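Local coordinates for protein phage related exonuclease (Haemophilus somnus 129PT, PDB 3K93) that probably acts as a phage-type exonuclease that degrades DNA with the help of bound metal ions, at residues Q212-Y215 against D216-S220. Sequence-based numbering, arbitrary orientation.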
loop_
_atom_site.group_PDB
_atom_site.type_symbol
_atom_site.label_atom_id
_atom_site.label_comp_id
_atom_site.label_asym_id
_atom_site.label_seq_id
_atom_site.Cartn_x
_atom_site.Cartn_y
_atom_site.Cartn_z
ATOM N N GLN A 212 -20.453 14.702 13.085
ATOM C CA GLN A 212 -21.457 15.647 12.577
ATOM C C GLN A 212 -21.014 17.099 12.839
ATOM O O GLN A 212 -21.244 17.979 11.992
ATOM C CB GLN A 212 -22.822 15.414 13.250
ATOM C CG GLN A 212 -23.485 14.060 12.899
ATOM C CD GLN A 212 -24.708 13.772 13.744
ATOM O OE1 GLN A 212 -24.770 14.154 14.920
ATOM N NE2 GLN A 212 -25.710 13.125 13.149
ATOM N N LYS A 213 -20.390 17.349 13.998
ATOM C CA LYS A 213 -19.873 18.668 14.278
ATOM C C LYS A 213 -18.760 19.024 13.315
ATOM O O LYS A 213 -18.747 20.128 12.806
ATOM C CB LYS A 213 -19.406 18.823 15.722
ATOM C CG LYS A 213 -20.563 18.784 16.724
ATOM C CD LYS A 213 -20.094 19.024 18.189
ATOM C CE LYS A 213 -21.233 18.734 19.226
ATOM N NZ LYS A 213 -22.082 19.913 19.437
ATOM N N TYR A 214 -17.832 18.106 13.071
ATOM C CA TYR A 214 -16.766 18.348 12.106
ATOM C C TYR A 214 -17.337 18.585 10.699
ATOM O O TYR A 214 -17.005 19.555 10.032
ATOM C CB TYR A 214 -15.751 17.175 12.115
ATOM C CG TYR A 214 -14.593 17.376 11.184
ATOM C CD1 TYR A 214 -13.703 18.421 11.353
ATOM C CD2 TYR A 214 -14.356 16.487 10.148
ATOM C CE1 TYR A 214 -12.641 18.616 10.463
ATOM C CE2 TYR A 214 -13.288 16.658 9.277
ATOM C CZ TYR A 214 -12.462 17.721 9.430
ATOM O OH TYR A 214 -11.436 17.841 8.559
ATOM N N TYR A 215 -18.229 17.707 10.274
ATOM C CA TYR A 215 -18.941 17.872 8.999
ATOM C C TYR A 215 -19.559 19.272 8.859
ATOM O O TYR A 215 -19.386 19.918 7.826
ATOM C CB TYR A 215 -20.018 16.762 8.887
ATOM C CG TYR A 215 -20.991 16.819 7.704
ATOM C CD1 TYR A 215 -22.141 17.591 7.761
ATOM C CD2 TYR A 215 -20.754 16.080 6.537
ATOM C CE1 TYR A 215 -23.044 17.640 6.666
ATOM C CE2 TYR A 215 -21.652 16.107 5.453
ATOM C CZ TYR A 215 -22.804 16.877 5.541
ATOM O OH TYR A 215 -23.693 16.912 4.515
ATOM N N ASP A 216 -20.279 19.737 9.883
ATOM C CA ASP A 216 -20.920 21.053 9.825
ATOM C C ASP A 216 -19.904 22.193 9.589
ATOM O O ASP A 216 -20.178 23.176 8.870
ATOM C CB ASP A 216 -21.683 21.330 11.133
ATOM C CG ASP A 216 -22.959 20.450 11.289
ATOM O OD1 ASP A 216 -23.436 19.874 10.290
ATOM O OD2 ASP A 216 -23.480 20.358 12.419
ATOM N N GLN A 217 -18.749 22.059 10.225
ATOM C CA GLN A 217 -17.653 22.982 10.062
ATOM C C GLN A 217 -17.156 22.931 8.610
ATOM O O GLN A 217 -16.857 23.953 8.039
ATOM C CB GLN A 217 -16.548 22.617 11.088
ATOM C CG GLN A 217 -15.174 23.250 10.914
ATOM C CD GLN A 217 -14.131 22.643 11.904
ATOM O OE1 GLN A 217 -14.468 22.348 13.072
ATOM N NE2 GLN A 217 -12.881 22.442 11.428
ATOM N N LEU A 218 -17.092 21.736 8.016
ATOM C CA LEU A 218 -16.633 21.629 6.634
ATOM C C LEU A 218 -17.640 22.326 5.720
ATOM O O LEU A 218 -17.236 23.105 4.856
ATOM C CB LEU A 218 -16.418 20.174 6.201
ATOM C CG LEU A 218 -15.345 19.375 6.927
ATOM C CD1 LEU A 218 -15.280 17.966 6.348
ATOM C CD2 LEU A 218 -13.926 20.055 6.903
ATOM N N ILE A 219 -18.926 22.054 5.923
ATOM C CA ILE A 219 -20.000 22.672 5.136
ATOM C C ILE A 219 -19.931 24.204 5.212
ATOM O O ILE A 219 -20.052 24.864 4.204
ATOM C CB ILE A 219 -21.399 22.201 5.596
ATOM C CG1 ILE A 219 -21.604 20.696 5.352
ATOM C CG2 ILE A 219 -22.523 22.998 4.892
ATOM C CD1 ILE A 219 -21.360 20.211 3.912
ATOM N N SER A 220 -19.696 24.746 6.405
ATOM C CA SER A 220 -19.596 26.184 6.595
ATOM C C SER A 220 -18.461 26.828 5.841
ATOM O O SER A 220 -18.590 27.943 5.420
ATOM C CB SER A 220 -19.469 26.518 8.073
ATOM O OG SER A 220 -20.697 26.165 8.672
#
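Two tyrosine–aliphatic pairs, Tyr214 with Leu218 and Tyr215 with Ile219, are spaced i to i+4 on the last turns of the C-terminal helix 198-221, whose buried side packs on helix 35-50. With chi1 of Tyr214 at -178°, CG lies opposite the backbone N; Leu218 CG sits over the ring face, 4.3 Å from the centroid, a CH-pi contact, while Leu218 CD2 reaches Tyr214 CZ at 3.7 Å. Leucine suits the place because its branch spreads both methyls along the ring. Tyr214 OH bonds to Arg42 and to Asp126 of the second subunit, whose Phe124 packs on Leu218, so this pair joins helix packing to the subunit interface. Tyr215, its OH bonded to Asp48, repeats the pattern: Ile219 CG1, anti to its carbonyl carbon (chi1 -65°), lays isoleucine's ethyl arm over the ring, 4.0 Å from the centroid. The backbone bonds are alpha-helical, i to i+4, the straightest of the four from Ile219 N to Tyr215 O (2.9 Å, 168°). Asp216 OD1 lies in plane at the Tyr215 ring edge, 3.6 Å from Tyr215 CD1, where partly positive ring hydrogens suit a carboxylate. Exposed Ser220 folds its short hydroxyl back, OG donating to Asp216 O at 3.0 Å, on the opposite face of that carbonyl from Ser220 N.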